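Local coordinates for hypothetical protein PH1933 (Pyrococcus horikoshii, PDB 1WWZ) that binds acetyl-coenzyme A and probably works as an acyltransferase of the GNAT family, its acceptor substrate being unknown, at residues Glu32-Glu37 and Ser147-Arg152; Phe58-Lys61 and Ile66-Phe69; Lys74-Lys79 and Val85-Glu90; Asp119-Trp124 and Phe139-Val144. All blocks are in the same frame, centred on the assembly; numbering follows the deposited sequence.

Contact 1 (Glu32-Glu37 and Ser147-Arg152); sequences EEYGGE and SGIWVR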
# COMPACT_ATOMS: atom_id res chain seq x y z
N GLU A 32 -17.23 -16.15 15.28
CA GLU A 32 -16.81 -16.54 16.61
C GLU A 32 -16.05 -17.87 16.63
O GLU A 32 -15.28 -18.14 17.55
CB GLU A 32 -18.01 -16.66 17.56
CG GLU A 32 -18.76 -15.36 17.85
CD GLU A 32 -19.61 -14.87 16.69
OE1 GLU A 32 -19.87 -15.66 15.76
OE2 GLU A 32 -20.03 -13.70 16.72
N GLU A 33 -16.28 -18.70 15.62
CA GLU A 33 -15.61 -19.99 15.53
C GLU A 33 -14.10 -19.78 15.45
O GLU A 33 -13.32 -20.63 15.88
CB GLU A 33 -16.10 -20.77 14.29
CG GLU A 33 -15.27 -21.99 13.92
CD GLU A 33 -15.96 -22.90 12.90
OE1 GLU A 33 -16.74 -22.39 12.07
OE2 GLU A 33 -15.70 -24.12 12.92
N TYR A 34 -13.70 -18.64 14.91
CA TYR A 34 -12.28 -18.31 14.76
C TYR A 34 -11.87 -17.18 15.70
O TYR A 34 -10.75 -17.16 16.21
CB TYR A 34 -11.99 -17.90 13.32
CG TYR A 34 -12.49 -18.90 12.30
CD1 TYR A 34 -12.05 -20.22 12.31
CD2 TYR A 34 -13.42 -18.52 11.33
CE1 TYR A 34 -12.52 -21.14 11.37
CE2 TYR A 34 -13.90 -19.43 10.39
CZ TYR A 34 -13.44 -20.74 10.42
OH TYR A 34 -13.90 -21.64 9.48
N GLY A 35 -12.79 -16.24 15.92
CA GLY A 35 -12.49 -15.11 16.79
C GLY A 35 -12.70 -15.36 18.27
O GLY A 35 -12.31 -14.53 19.09
N GLY A 36 -13.31 -16.49 18.62
CA GLY A 36 -13.56 -16.78 20.02
C GLY A 36 -14.80 -16.07 20.53
O GLY A 36 -15.37 -15.23 19.82
N GLU A 37 -15.23 -16.39 21.75
CA GLU A 37 -16.41 -15.77 22.34
C GLU A 37 -16.07 -14.91 23.55
O GLU A 37 -15.27 -15.32 24.40
CB GLU A 37 -17.43 -16.84 22.75
CG GLU A 37 -18.09 -17.57 21.58
CD GLU A 37 -19.27 -16.81 20.99
OE1 GLU A 37 -19.34 -15.57 21.18
OE2 GLU A 37 -20.12 -17.45 20.33
N SER A 147 -4.67 -27.24 9.34
CA SER A 147 -4.59 -27.76 10.70
C SER A 147 -5.97 -27.60 11.29
O SER A 147 -6.34 -26.52 11.74
CB SER A 147 -3.57 -26.97 11.52
OG SER A 147 -3.51 -27.46 12.85
N GLY A 148 -6.75 -28.68 11.27
CA GLY A 148 -8.09 -28.61 11.80
C GLY A 148 -8.92 -27.62 11.00
O GLY A 148 -9.03 -27.73 9.78
N ILE A 149 -9.50 -26.64 11.69
CA ILE A 149 -10.33 -25.64 11.03
C ILE A 149 -9.49 -24.50 10.45
O ILE A 149 -10.03 -23.53 9.91
CB ILE A 149 -11.35 -25.04 12.02
CG1 ILE A 149 -10.64 -24.18 13.06
CG2 ILE A 149 -12.11 -26.17 12.71
CD1 ILE A 149 -11.57 -23.52 14.05
N TRP A 150 -8.17 -24.63 10.54
CA TRP A 150 -7.27 -23.58 10.05
C TRP A 150 -6.50 -23.90 8.78
O TRP A 150 -6.04 -25.02 8.58
CB TRP A 150 -6.27 -23.19 11.15
CG TRP A 150 -6.91 -22.79 12.44
CD1 TRP A 150 -7.14 -23.58 13.53
CD2 TRP A 150 -7.45 -21.51 12.76
NE1 TRP A 150 -7.80 -22.87 14.50
CE2 TRP A 150 -8.01 -21.60 14.05
CE3 TRP A 150 -7.54 -20.29 12.07
CZ2 TRP A 150 -8.63 -20.51 14.68
CZ3 TRP A 150 -8.16 -19.21 12.69
CH2 TRP A 150 -8.69 -19.33 13.98
N VAL A 151 -6.36 -22.89 7.93
CA VAL A 151 -5.64 -23.00 6.66
C VAL A 151 -4.38 -22.12 6.72
O VAL A 151 -4.44 -20.98 7.18
CB VAL A 151 -6.51 -22.51 5.48
CG1 VAL A 151 -5.70 -22.52 4.19
CG2 VAL A 151 -7.73 -23.40 5.36
N ARG A 152 -3.25 -22.66 6.27
CA ARG A 152 -2.00 -21.90 6.28
C ARG A 152 -1.73 -21.31 4.90
O ARG A 152 -1.82 -22.00 3.88
CB ARG A 152 -0.82 -22.79 6.69
CG ARG A 152 0.50 -22.01 6.88
CD ARG A 152 1.63 -22.91 7.40
NE ARG A 152 2.15 -23.83 6.38
CZ ARG A 152 3.25 -23.63 5.66
NH1 ARG A 152 3.98 -22.53 5.84
NH2 ARG A 152 3.61 -24.52 4.75
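Ile149 and Trp150 take hold of Tyr34 from two directions. They follow the tight type II' turn of Ser147-Trp150, in which Gly148 has the positive phi that favours glycine and Trp150 N bonds back to Ser147 O. Ile149 comes first: its CB points at the short helix 32-35, and its CD1 lies 3.7 Å from Tyr34 CE1. Chi1 of 69° sets CG1 between the backbone N and the carbonyl carbon, which carries CD1 on to the neighbouring glutamate, 4.0 Å from Glu33 CG. At Trp150 the contact becomes aromatic. The edge of Tyr34 is turned to the face of the indole in a T-shaped pair, with the Tyr34 ring and the six-membered ring of Trp150 centred 5.3 Å apart and their planes at 61°. The rim atom Trp150 CH2 also reaches 3.7 Å from Tyr34 CB. The phenol oxygen, Tyr34 OH, is hydrogen-bonded to Lys128 N, while Glu33 OE1 makes a salt bridge to Lys128 NZ. A serine in place of Tyr34 would probably strip the indole face and Ile149 CD1 of their aromatic partner and leave Lys128 N without the phenol oxygen. Helix 32-35 is thus pinned both to the loop after strand 120-126 and to the turn leading into strand 150-156; Ile149 of the turn and Val151 of the strand make backbone hydrogen bonds to Glu127 and Val125.

Contact 2 (Phe58-Lys61 and Ile66-Phe69); sequences FVAK and IVGF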
# COMPACT_ATOMS: atom_id res chain seq x y z
N PHE A 58 0.01 -2.24 13.72
CA PHE A 58 -0.49 -1.08 12.98
C PHE A 58 -1.99 -0.91 13.15
O PHE A 58 -2.74 -1.88 13.12
CB PHE A 58 -0.18 -1.23 11.49
CG PHE A 58 1.27 -1.10 11.16
CD1 PHE A 58 1.85 0.15 11.01
CD2 PHE A 58 2.07 -2.23 11.04
CE1 PHE A 58 3.21 0.28 10.74
CE2 PHE A 58 3.43 -2.12 10.77
CZ PHE A 58 4.00 -0.86 10.62
N VAL A 59 -2.43 0.33 13.31
CA VAL A 59 -3.85 0.61 13.45
C VAL A 59 -4.32 1.59 12.38
O VAL A 59 -3.57 2.46 11.95
CB VAL A 59 -4.20 1.20 14.84
CG1 VAL A 59 -3.92 0.17 15.93
CG2 VAL A 59 -3.39 2.47 15.08
N ALA A 60 -5.56 1.40 11.93
CA ALA A 60 -6.16 2.28 10.94
C ALA A 60 -7.06 3.20 11.76
O ALA A 60 -7.83 2.73 12.60
CB ALA A 60 -6.99 1.49 9.94
N LYS A 61 -6.96 4.50 11.53
CA LYS A 61 -7.77 5.44 12.28
C LYS A 61 -8.51 6.43 11.41
O LYS A 61 -8.02 6.87 10.37
CB LYS A 61 -6.90 6.19 13.29
CG LYS A 61 -6.28 5.30 14.36
CD LYS A 61 -5.36 6.09 15.28
CE LYS A 61 -6.10 7.16 16.05
NZ LYS A 61 -5.19 7.94 16.93
N ILE A 66 -9.88 4.10 16.55
CA ILE A 66 -9.24 3.02 15.81
C ILE A 66 -10.39 2.26 15.16
O ILE A 66 -11.36 1.91 15.84
CB ILE A 66 -8.48 2.08 16.75
CG1 ILE A 66 -7.29 2.82 17.37
CG2 ILE A 66 -8.03 0.84 15.99
CD1 ILE A 66 -6.51 2.00 18.37
N VAL A 67 -10.30 2.00 13.86
CA VAL A 67 -11.36 1.29 13.17
C VAL A 67 -10.88 -0.05 12.62
O VAL A 67 -11.66 -0.80 12.04
CB VAL A 67 -11.94 2.13 12.00
CG1 VAL A 67 -12.43 3.47 12.53
CG2 VAL A 67 -10.89 2.32 10.93
N GLY A 68 -9.60 -0.33 12.79
CA GLY A 68 -9.05 -1.58 12.30
C GLY A 68 -7.59 -1.70 12.69
O GLY A 68 -6.96 -0.71 13.06
N PHE A 69 -7.05 -2.91 12.63
CA PHE A 69 -5.65 -3.11 12.96
C PHE A 69 -5.10 -4.40 12.40
O PHE A 69 -5.85 -5.30 12.02
CB PHE A 69 -5.43 -3.02 14.49
CG PHE A 69 -6.00 -4.17 15.27
CD1 PHE A 69 -5.21 -5.28 15.59
CD2 PHE A 69 -7.31 -4.13 15.75
CE1 PHE A 69 -5.71 -6.32 16.38
CE2 PHE A 69 -7.83 -5.17 16.53
CZ PHE A 69 -7.03 -6.27 16.85
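Ile66 lies obliquely across Val59 and Lys61, all three on the same face of the hairpin as Phe69. Its CD1 meets Val59 CG1 at 4.0 Å, and its CG1 lies 4.0 Å from Lys61 CG. Val59 CG1 is shared, for it also packs 3.8 Å from Phe69 CB. At Phe69 a chi1 of 70° swings the ring away from strand 58-61, so it is CB that does the touching here. A glycine in place of Ile66 would probably open a gap beside Val59 CG1 and leave the aliphatic part of Lys61 without its neighbour. Ala60 CB, on the other face, meets Val67 CG2 at 4.1 Å. Val67 and Gly68 both stand opposite Ala60, a classic beta bulge that shifts the antiparallel register by one residue. Ala60 is gripped at both ends: Ala60 N gives a nearly straight bond to Gly68 O at 2.8 Å, from above the carbonyl plane, and Val67 N gives one to Ala60 O at 2.9 Å. The backbone is close next door as well, with Phe69 CA 3.2 Å from Phe58 O. The hairpin lies between two helices: Leu20 of helix 14-27 packs on Val59, Ile66 and Phe69, while Ile102 of helix 102-115 packs on Ala60 and Val67. Strands 5-8 and 83-93 flank it in the sheet.

Contact 3 (Lys74-Lys79 and Val85-Glu90); sequences KDWFSK and VGAIHE. With ACO (acetyl coenzyme *a), chain C.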
# COMPACT_ATOMS: atom_id res chain seq x y z
N LYS A 74 7.88 -9.57 12.52
CA LYS A 74 9.06 -9.75 11.68
C LYS A 74 9.97 -10.85 12.23
O LYS A 74 10.96 -11.21 11.61
CB LYS A 74 9.86 -8.44 11.61
CG LYS A 74 10.47 -8.01 12.93
CD LYS A 74 11.29 -6.74 12.79
CE LYS A 74 12.09 -6.44 14.06
NZ LYS A 74 11.22 -6.22 15.25
N ASP A 75 9.61 -11.39 13.40
CA ASP A 75 10.43 -12.42 14.03
C ASP A 75 9.64 -13.66 14.43
O ASP A 75 9.59 -14.03 15.60
CB ASP A 75 11.12 -11.80 15.25
CG ASP A 75 12.03 -12.77 15.96
OD1 ASP A 75 12.77 -13.50 15.28
OD2 ASP A 75 12.02 -12.78 17.21
N TRP A 76 9.04 -14.32 13.45
CA TRP A 76 8.25 -15.52 13.72
C TRP A 76 8.90 -16.80 13.20
O TRP A 76 9.25 -16.91 12.02
CB TRP A 76 6.86 -15.38 13.09
CG TRP A 76 5.93 -16.46 13.51
CD1 TRP A 76 5.47 -17.50 12.75
CD2 TRP A 76 5.37 -16.64 14.82
NE1 TRP A 76 4.65 -18.30 13.50
CE2 TRP A 76 4.57 -17.80 14.77
CE3 TRP A 76 5.46 -15.92 16.02
CZ2 TRP A 76 3.86 -18.27 15.89
CZ3 TRP A 76 4.76 -16.39 17.13
CH2 TRP A 76 3.97 -17.55 17.05
N PHE A 77 9.07 -17.78 14.07
CA PHE A 77 9.67 -19.01 13.62
C PHE A 77 8.59 -19.97 13.14
O PHE A 77 7.62 -20.23 13.84
CB PHE A 77 10.49 -19.68 14.71
CG PHE A 77 11.37 -20.78 14.19
CD1 PHE A 77 12.64 -20.50 13.70
CD2 PHE A 77 10.89 -22.08 14.11
CE1 PHE A 77 13.42 -21.50 13.14
CE2 PHE A 77 11.66 -23.09 13.54
CZ PHE A 77 12.92 -22.80 13.06
N SER A 78 8.77 -20.50 11.93
CA SER A 78 7.82 -21.44 11.36
C SER A 78 8.44 -22.82 11.24
O SER A 78 9.46 -22.99 10.57
CB SER A 78 7.36 -20.97 9.99
OG SER A 78 6.65 -22.00 9.32
N LYS A 79 7.82 -23.80 11.87
CA LYS A 79 8.30 -25.17 11.82
C LYS A 79 8.13 -25.72 10.41
O LYS A 79 8.83 -26.64 10.00
CB LYS A 79 7.53 -26.04 12.82
CG LYS A 79 7.59 -25.54 14.26
CD LYS A 79 6.78 -26.42 15.20
CE LYS A 79 7.38 -27.81 15.31
NZ LYS A 79 8.75 -27.76 15.89
N VAL A 85 10.42 -16.33 9.80
CA VAL A 85 9.66 -15.74 8.70
C VAL A 85 8.81 -14.61 9.26
O VAL A 85 8.80 -14.36 10.47
CB VAL A 85 8.71 -16.77 8.02
CG1 VAL A 85 9.51 -17.93 7.46
CG2 VAL A 85 7.67 -17.26 9.02
N GLY A 86 8.12 -13.90 8.37
CA GLY A 86 7.25 -12.84 8.81
C GLY A 86 5.90 -13.49 9.03
O GLY A 86 5.60 -14.52 8.43
N ALA A 87 5.08 -12.91 9.90
CA ALA A 87 3.77 -13.48 10.16
C ALA A 87 2.75 -12.39 10.43
O ALA A 87 3.10 -11.30 10.85
CB ALA A 87 3.84 -14.42 11.37
N ILE A 88 1.49 -12.70 10.16
CA ILE A 88 0.38 -11.80 10.43
C ILE A 88 -0.38 -12.55 11.52
O ILE A 88 -0.94 -13.62 11.25
CB ILE A 88 -0.54 -11.60 9.20
CG1 ILE A 88 0.26 -11.00 8.04
CG2 ILE A 88 -1.70 -10.68 9.58
CD1 ILE A 88 -0.56 -10.75 6.76
N HIS A 89 -0.39 -12.02 12.74
CA HIS A 89 -1.07 -12.69 13.85
C HIS A 89 -2.55 -12.35 13.95
O HIS A 89 -3.34 -13.16 14.42
CB HIS A 89 -0.40 -12.34 15.18
CG HIS A 89 0.97 -12.91 15.33
ND1 HIS A 89 1.23 -14.26 15.18
CD2 HIS A 89 2.15 -12.33 15.66
CE1 HIS A 89 2.51 -14.48 15.41
NE2 HIS A 89 3.09 -13.33 15.70
N GLU A 90 -2.91 -11.14 13.54
CA GLU A 90 -4.29 -10.70 13.60
C GLU A 90 -4.52 -9.63 12.55
O GLU A 90 -3.59 -8.92 12.17
CB GLU A 90 -4.63 -10.17 14.99
CG GLU A 90 -6.12 -9.95 15.18
CD GLU A 90 -6.92 -11.16 14.73
OE1 GLU A 90 -6.92 -12.18 15.45
OE2 GLU A 90 -7.53 -11.09 13.64
N1A ACO C . -15.92 -11.46 0.08
C2A ACO C . -15.17 -11.37 -1.03
N3A ACO C . -14.02 -10.64 -1.17
C4A ACO C . -13.66 -9.95 0.00
C5A ACO C . -14.38 -9.99 1.18
C6A ACO C . -15.59 -10.80 1.20
N6A ACO C . -16.37 -10.88 2.28
N7A ACO C . -13.77 -9.20 2.14
C8A ACO C . -12.71 -8.72 1.54
N9A ACO C . -12.57 -9.14 0.22
C1B ACO C . -11.54 -8.82 -0.75
C2B ACO C . -12.02 -7.97 -1.94
O2B ACO C . -11.15 -8.27 -3.05
C3B ACO C . -11.94 -6.53 -1.37
O3B ACO C . -11.76 -5.65 -2.49
P3B ACO C . -12.91 -4.91 -3.33
O7A ACO C . -13.71 -6.04 -3.91
O8A ACO C . -12.21 -4.14 -4.35
O9A ACO C . -13.67 -4.08 -2.36
C4B ACO C . -10.70 -6.58 -0.52
O4B ACO C . -10.53 -7.99 -0.22
C5B ACO C . -10.81 -5.93 0.85
O5B ACO C . -11.42 -4.65 0.83
P1A ACO C . -11.40 -3.79 2.17
O1A ACO C . -12.54 -2.89 2.13
O2A ACO C . -10.02 -3.17 2.31
O3A ACO C . -11.78 -4.95 3.26
P2A ACO C . -11.91 -4.80 4.80
O4A ACO C . -13.28 -5.28 5.09
O5A ACO C . -11.58 -3.38 5.13
O6A ACO C . -10.84 -5.73 5.44
CBP ACO C . -10.84 -7.93 6.61
CCP ACO C . -10.81 -7.22 5.28
CDP ACO C . -10.69 -9.46 6.30
CEP ACO C . -9.69 -7.43 7.51
CAP ACO C . -12.22 -7.62 7.30
OAP ACO C . -13.28 -8.12 6.48
C9P ACO C . -12.43 -8.23 8.71
O9P ACO C . -12.14 -7.61 9.72
N8P ACO C . -12.93 -9.50 8.76
C7P ACO C . -13.19 -10.25 10.01
C6P ACO C . -11.91 -10.73 10.73
C5P ACO C . -11.08 -11.65 9.87
O5P ACO C . -11.60 -12.61 9.25
N4P ACO C . -9.77 -11.45 9.80
C3P ACO C . -8.66 -12.12 9.11
C2P ACO C . -8.30 -13.31 10.00
S1P ACO C . -6.85 -14.18 9.21
C ACO C . -5.70 -13.59 10.03
O ACO C . -5.74 -12.72 11.02
CH3 ACO C . -4.07 -13.86 9.92
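Trp76 leans over strand 85-90 and touches it from CB to the far rim of its indole. CB lies 3.6 Å from Ala87 CB, and the same methyl reaches CG and CD1. With chi1 at -171°, CG stands opposite the backbone N, and the six-membered ring is carried along the strand to His89. There Trp76 CE3 comes to 3.3 Å from His89 CE1, with CZ3 close behind. The imidazole turns its edge to the indole face, a T-shaped pair with ring centres of His89 and the Trp76 six-membered ring 4.5 Å apart and planes at 79°. His89 NE2 is hydrogen-bonded to Asp73, which would fix the rotation of the imidazole. In the backbone, Trp76 and Val85 form a hydrogen-bonded antiparallel pair: Trp76 N to Val85 O spans 3.0 Å, and Val85 N to Trp76 O spans 2.6 Å. On the same strand, Ile88 O lies 3.4 Å from the CH3 of the acetyl-coenzyme A, which brings the hairpin to the acetyl end of the pocket. Trp48 of helix 38-53 packs on both aromatic rings, and strand 120-126 runs along the other side of strand 83-93, hydrogen-bonded to Gly86 and Ile88.

Contact 4 (Asp119-Trp124 and Phe139-Val144); sequences DTIELW and FGFKKV. With ACO (acetyl coenzyme *a), chain C.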
# COMPACT_ATOMS: atom_id res chain seq x y z
N ASP A 119 11.64 -12.61 3.68
CA ASP A 119 11.41 -12.92 2.27
C ASP A 119 10.20 -13.84 2.18
O ASP A 119 9.83 -14.31 1.11
CB ASP A 119 12.62 -13.62 1.64
CG ASP A 119 12.96 -14.95 2.32
OD1 ASP A 119 12.04 -15.68 2.71
OD2 ASP A 119 14.16 -15.27 2.43
N THR A 120 9.58 -14.10 3.34
CA THR A 120 8.42 -14.97 3.42
C THR A 120 7.47 -14.49 4.51
O THR A 120 7.91 -14.08 5.58
CB THR A 120 8.85 -16.41 3.75
OG1 THR A 120 9.77 -16.88 2.76
CG2 THR A 120 7.64 -17.33 3.79
N ILE A 121 6.17 -14.53 4.22
CA ILE A 121 5.17 -14.12 5.20
C ILE A 121 4.17 -15.26 5.33
O ILE A 121 3.61 -15.74 4.34
CB ILE A 121 4.43 -12.84 4.77
CG1 ILE A 121 5.43 -11.69 4.62
CG2 ILE A 121 3.38 -12.47 5.82
CD1 ILE A 121 4.83 -10.42 4.07
N GLU A 122 3.95 -15.70 6.57
CA GLU A 122 3.05 -16.81 6.85
C GLU A 122 1.85 -16.37 7.69
O GLU A 122 1.94 -15.43 8.48
CB GLU A 122 3.84 -17.90 7.58
CG GLU A 122 3.05 -19.12 8.02
CD GLU A 122 3.93 -20.10 8.78
OE1 GLU A 122 4.59 -20.95 8.14
OE2 GLU A 122 3.98 -20.00 10.03
N LEU A 123 0.72 -17.05 7.50
CA LEU A 123 -0.49 -16.74 8.27
C LEU A 123 -1.44 -17.93 8.27
O LEU A 123 -1.35 -18.82 7.44
CB LEU A 123 -1.20 -15.51 7.68
CG LEU A 123 -1.77 -15.65 6.26
CD1 LEU A 123 -3.13 -16.35 6.32
CD2 LEU A 123 -1.93 -14.27 5.63
N TRP A 124 -2.35 -17.92 9.25
CA TRP A 124 -3.36 -18.96 9.36
C TRP A 124 -4.71 -18.26 9.35
O TRP A 124 -4.90 -17.24 10.02
CB TRP A 124 -3.20 -19.75 10.67
CG TRP A 124 -2.01 -20.64 10.70
CD1 TRP A 124 -0.74 -20.32 11.11
CD2 TRP A 124 -1.96 -22.02 10.32
NE1 TRP A 124 0.08 -21.41 11.01
CE2 TRP A 124 -0.64 -22.47 10.53
CE3 TRP A 124 -2.92 -22.93 9.82
CZ2 TRP A 124 -0.25 -23.79 10.27
CZ3 TRP A 124 -2.52 -24.24 9.56
CH2 TRP A 124 -1.20 -24.65 9.78
N PHE A 139 -3.15 -10.64 -3.11
CA PHE A 139 -1.86 -10.05 -2.78
C PHE A 139 -0.71 -11.04 -2.88
O PHE A 139 0.38 -10.78 -2.40
CB PHE A 139 -1.92 -9.42 -1.40
CG PHE A 139 -2.51 -8.04 -1.40
CD1 PHE A 139 -1.70 -6.92 -1.55
CD2 PHE A 139 -3.89 -7.86 -1.33
CE1 PHE A 139 -2.25 -5.65 -1.64
CE2 PHE A 139 -4.45 -6.59 -1.42
CZ PHE A 139 -3.63 -5.48 -1.57
N GLY A 140 -0.97 -12.18 -3.51
CA GLY A 140 0.09 -13.16 -3.69
C GLY A 140 0.19 -14.31 -2.72
O GLY A 140 1.06 -15.16 -2.88
N PHE A 141 -0.68 -14.35 -1.71
CA PHE A 141 -0.63 -15.44 -0.74
C PHE A 141 -1.22 -16.70 -1.37
O PHE A 141 -2.16 -16.62 -2.17
CB PHE A 141 -1.43 -15.08 0.52
CG PHE A 141 -0.69 -14.18 1.47
CD1 PHE A 141 0.08 -14.71 2.49
CD2 PHE A 141 -0.77 -12.80 1.33
CE1 PHE A 141 0.77 -13.88 3.37
CE2 PHE A 141 -0.08 -11.95 2.21
CZ PHE A 141 0.69 -12.50 3.23
N LYS A 142 -0.66 -17.85 -1.02
CA LYS A 142 -1.13 -19.12 -1.54
C LYS A 142 -1.39 -20.09 -0.39
O LYS A 142 -0.67 -20.09 0.61
CB LYS A 142 -0.08 -19.73 -2.49
CG LYS A 142 0.23 -18.87 -3.71
CD LYS A 142 1.31 -19.52 -4.57
CE LYS A 142 1.61 -18.68 -5.80
NZ LYS A 142 0.40 -18.50 -6.64
N LYS A 143 -2.42 -20.91 -0.53
CA LYS A 143 -2.75 -21.89 0.50
C LYS A 143 -1.70 -22.98 0.40
O LYS A 143 -1.38 -23.44 -0.70
CB LYS A 143 -4.15 -22.47 0.25
CG LYS A 143 -5.24 -21.41 0.24
CD LYS A 143 -6.61 -22.02 -0.03
CE LYS A 143 -7.67 -20.94 -0.16
NZ LYS A 143 -9.01 -21.50 -0.45
N VAL A 144 -1.15 -23.41 1.53
CA VAL A 144 -0.12 -24.43 1.50
C VAL A 144 -0.28 -25.56 2.52
O VAL A 144 0.54 -26.47 2.57
CB VAL A 144 1.27 -23.80 1.70
CG1 VAL A 144 1.59 -22.88 0.53
CG2 VAL A 144 1.32 -23.03 3.01
N1A ACO C . -15.92 -11.46 0.08
C2A ACO C . -15.17 -11.37 -1.03
N3A ACO C . -14.02 -10.64 -1.17
C4A ACO C . -13.66 -9.95 0.00
C5A ACO C . -14.38 -9.99 1.18
C6A ACO C . -15.59 -10.80 1.20
N6A ACO C . -16.37 -10.88 2.28
N7A ACO C . -13.77 -9.20 2.14
C8A ACO C . -12.71 -8.72 1.54
N9A ACO C . -12.57 -9.14 0.22
C1B ACO C . -11.54 -8.82 -0.75
C2B ACO C . -12.02 -7.97 -1.94
O2B ACO C . -11.15 -8.27 -3.05
C3B ACO C . -11.94 -6.53 -1.37
O3B ACO C . -11.76 -5.65 -2.49
P3B ACO C . -12.91 -4.91 -3.33
O7A ACO C . -13.71 -6.04 -3.91
O8A ACO C . -12.21 -4.14 -4.35
O9A ACO C . -13.67 -4.08 -2.36
C4B ACO C . -10.70 -6.58 -0.52
O4B ACO C . -10.53 -7.99 -0.22
C5B ACO C . -10.81 -5.93 0.85
O5B ACO C . -11.42 -4.65 0.83
P1A ACO C . -11.40 -3.79 2.17
O1A ACO C . -12.54 -2.89 2.13
O2A ACO C . -10.02 -3.17 2.31
O3A ACO C . -11.78 -4.95 3.26
P2A ACO C . -11.91 -4.80 4.80
O4A ACO C . -13.28 -5.28 5.09
O5A ACO C . -11.58 -3.38 5.13
O6A ACO C . -10.84 -5.73 5.44
CBP ACO C . -10.84 -7.93 6.61
CCP ACO C . -10.81 -7.22 5.28
CDP ACO C . -10.69 -9.46 6.30
CEP ACO C . -9.69 -7.43 7.51
CAP ACO C . -12.22 -7.62 7.30
OAP ACO C . -13.28 -8.12 6.48
C9P ACO C . -12.43 -8.23 8.71
O9P ACO C . -12.14 -7.61 9.72
N8P ACO C . -12.93 -9.50 8.76
C7P ACO C . -13.19 -10.25 10.01
C6P ACO C . -11.91 -10.73 10.73
C5P ACO C . -11.08 -11.65 9.87
O5P ACO C . -11.60 -12.61 9.25
N4P ACO C . -9.77 -11.45 9.80
C3P ACO C . -8.66 -12.12 9.11
C2P ACO C . -8.30 -13.31 10.00
S1P ACO C . -6.85 -14.18 9.21
C ACO C . -5.70 -13.59 10.03
O ACO C . -5.74 -12.72 11.02
CH3 ACO C . -4.07 -13.86 9.92
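Ile121 and Leu123, alternate residues of strand 120-126, point to one side of the sheet and both reach the ring of Phe141. Ile121 comes first. Its CG2, opposite the backbone N at a chi1 of -60°, lies in the plane of the phenyl ring at its edge, 3.7 Å from Phe141 CZ. Ile121 O approaches the same ring obliquely, 3.5 Å from Phe141 CE1. Glu122 turns its side chain the other way. Leu123 then returns to the ring, but over its face: CD2 makes a CH-pi contact 3.9 Å from the centroid of the Phe141 ring, 26° off the normal, and is displaced toward the rim, 3.5 Å from CE1. One ring is thus met at its edge and on its face by alternate side chains of the strand. Leu123 CB also lies 4.0 Å from the acetyl CH3 of the bound acetyl-coenzyme A, and Trp124 O is nearer, 3.5 Å from the same carbon. Phe141 N bonds back to Tyr136 O in the Schellman motif, with Gly140 in positive phi as C-prime, that ends helix 130-138. The ring of Phe141 also meets that of Tyr136, so it fills the join between helix 130-138 and strand 120-126, while Leu111 of helix 102-115 packs on Ile121.

All four contacts reach the same mixed sheet, and contacts 3 and 4 meet the acetyl-coenzyme A directly, from neighbouring strands 83-93 and 120-126. Their centres are 10 Å apart, and Gly86 O lies 2.8 Å from Glu122 N. Glu122 is also a hub: its OE1 bonds to Ser78 OG of contact 3 and makes a salt bridge to Arg152 NH1 of contact 1. Contact 2 sits across the chain's centre from the other three, about 20 Å from contact 3 between centres, yet Phe69 CE1 still packs 3.8 Å from Glu90 CG. In contact 1, the Trp150 side chain comes to about 6 Å from a bound acetyl-coenzyme A.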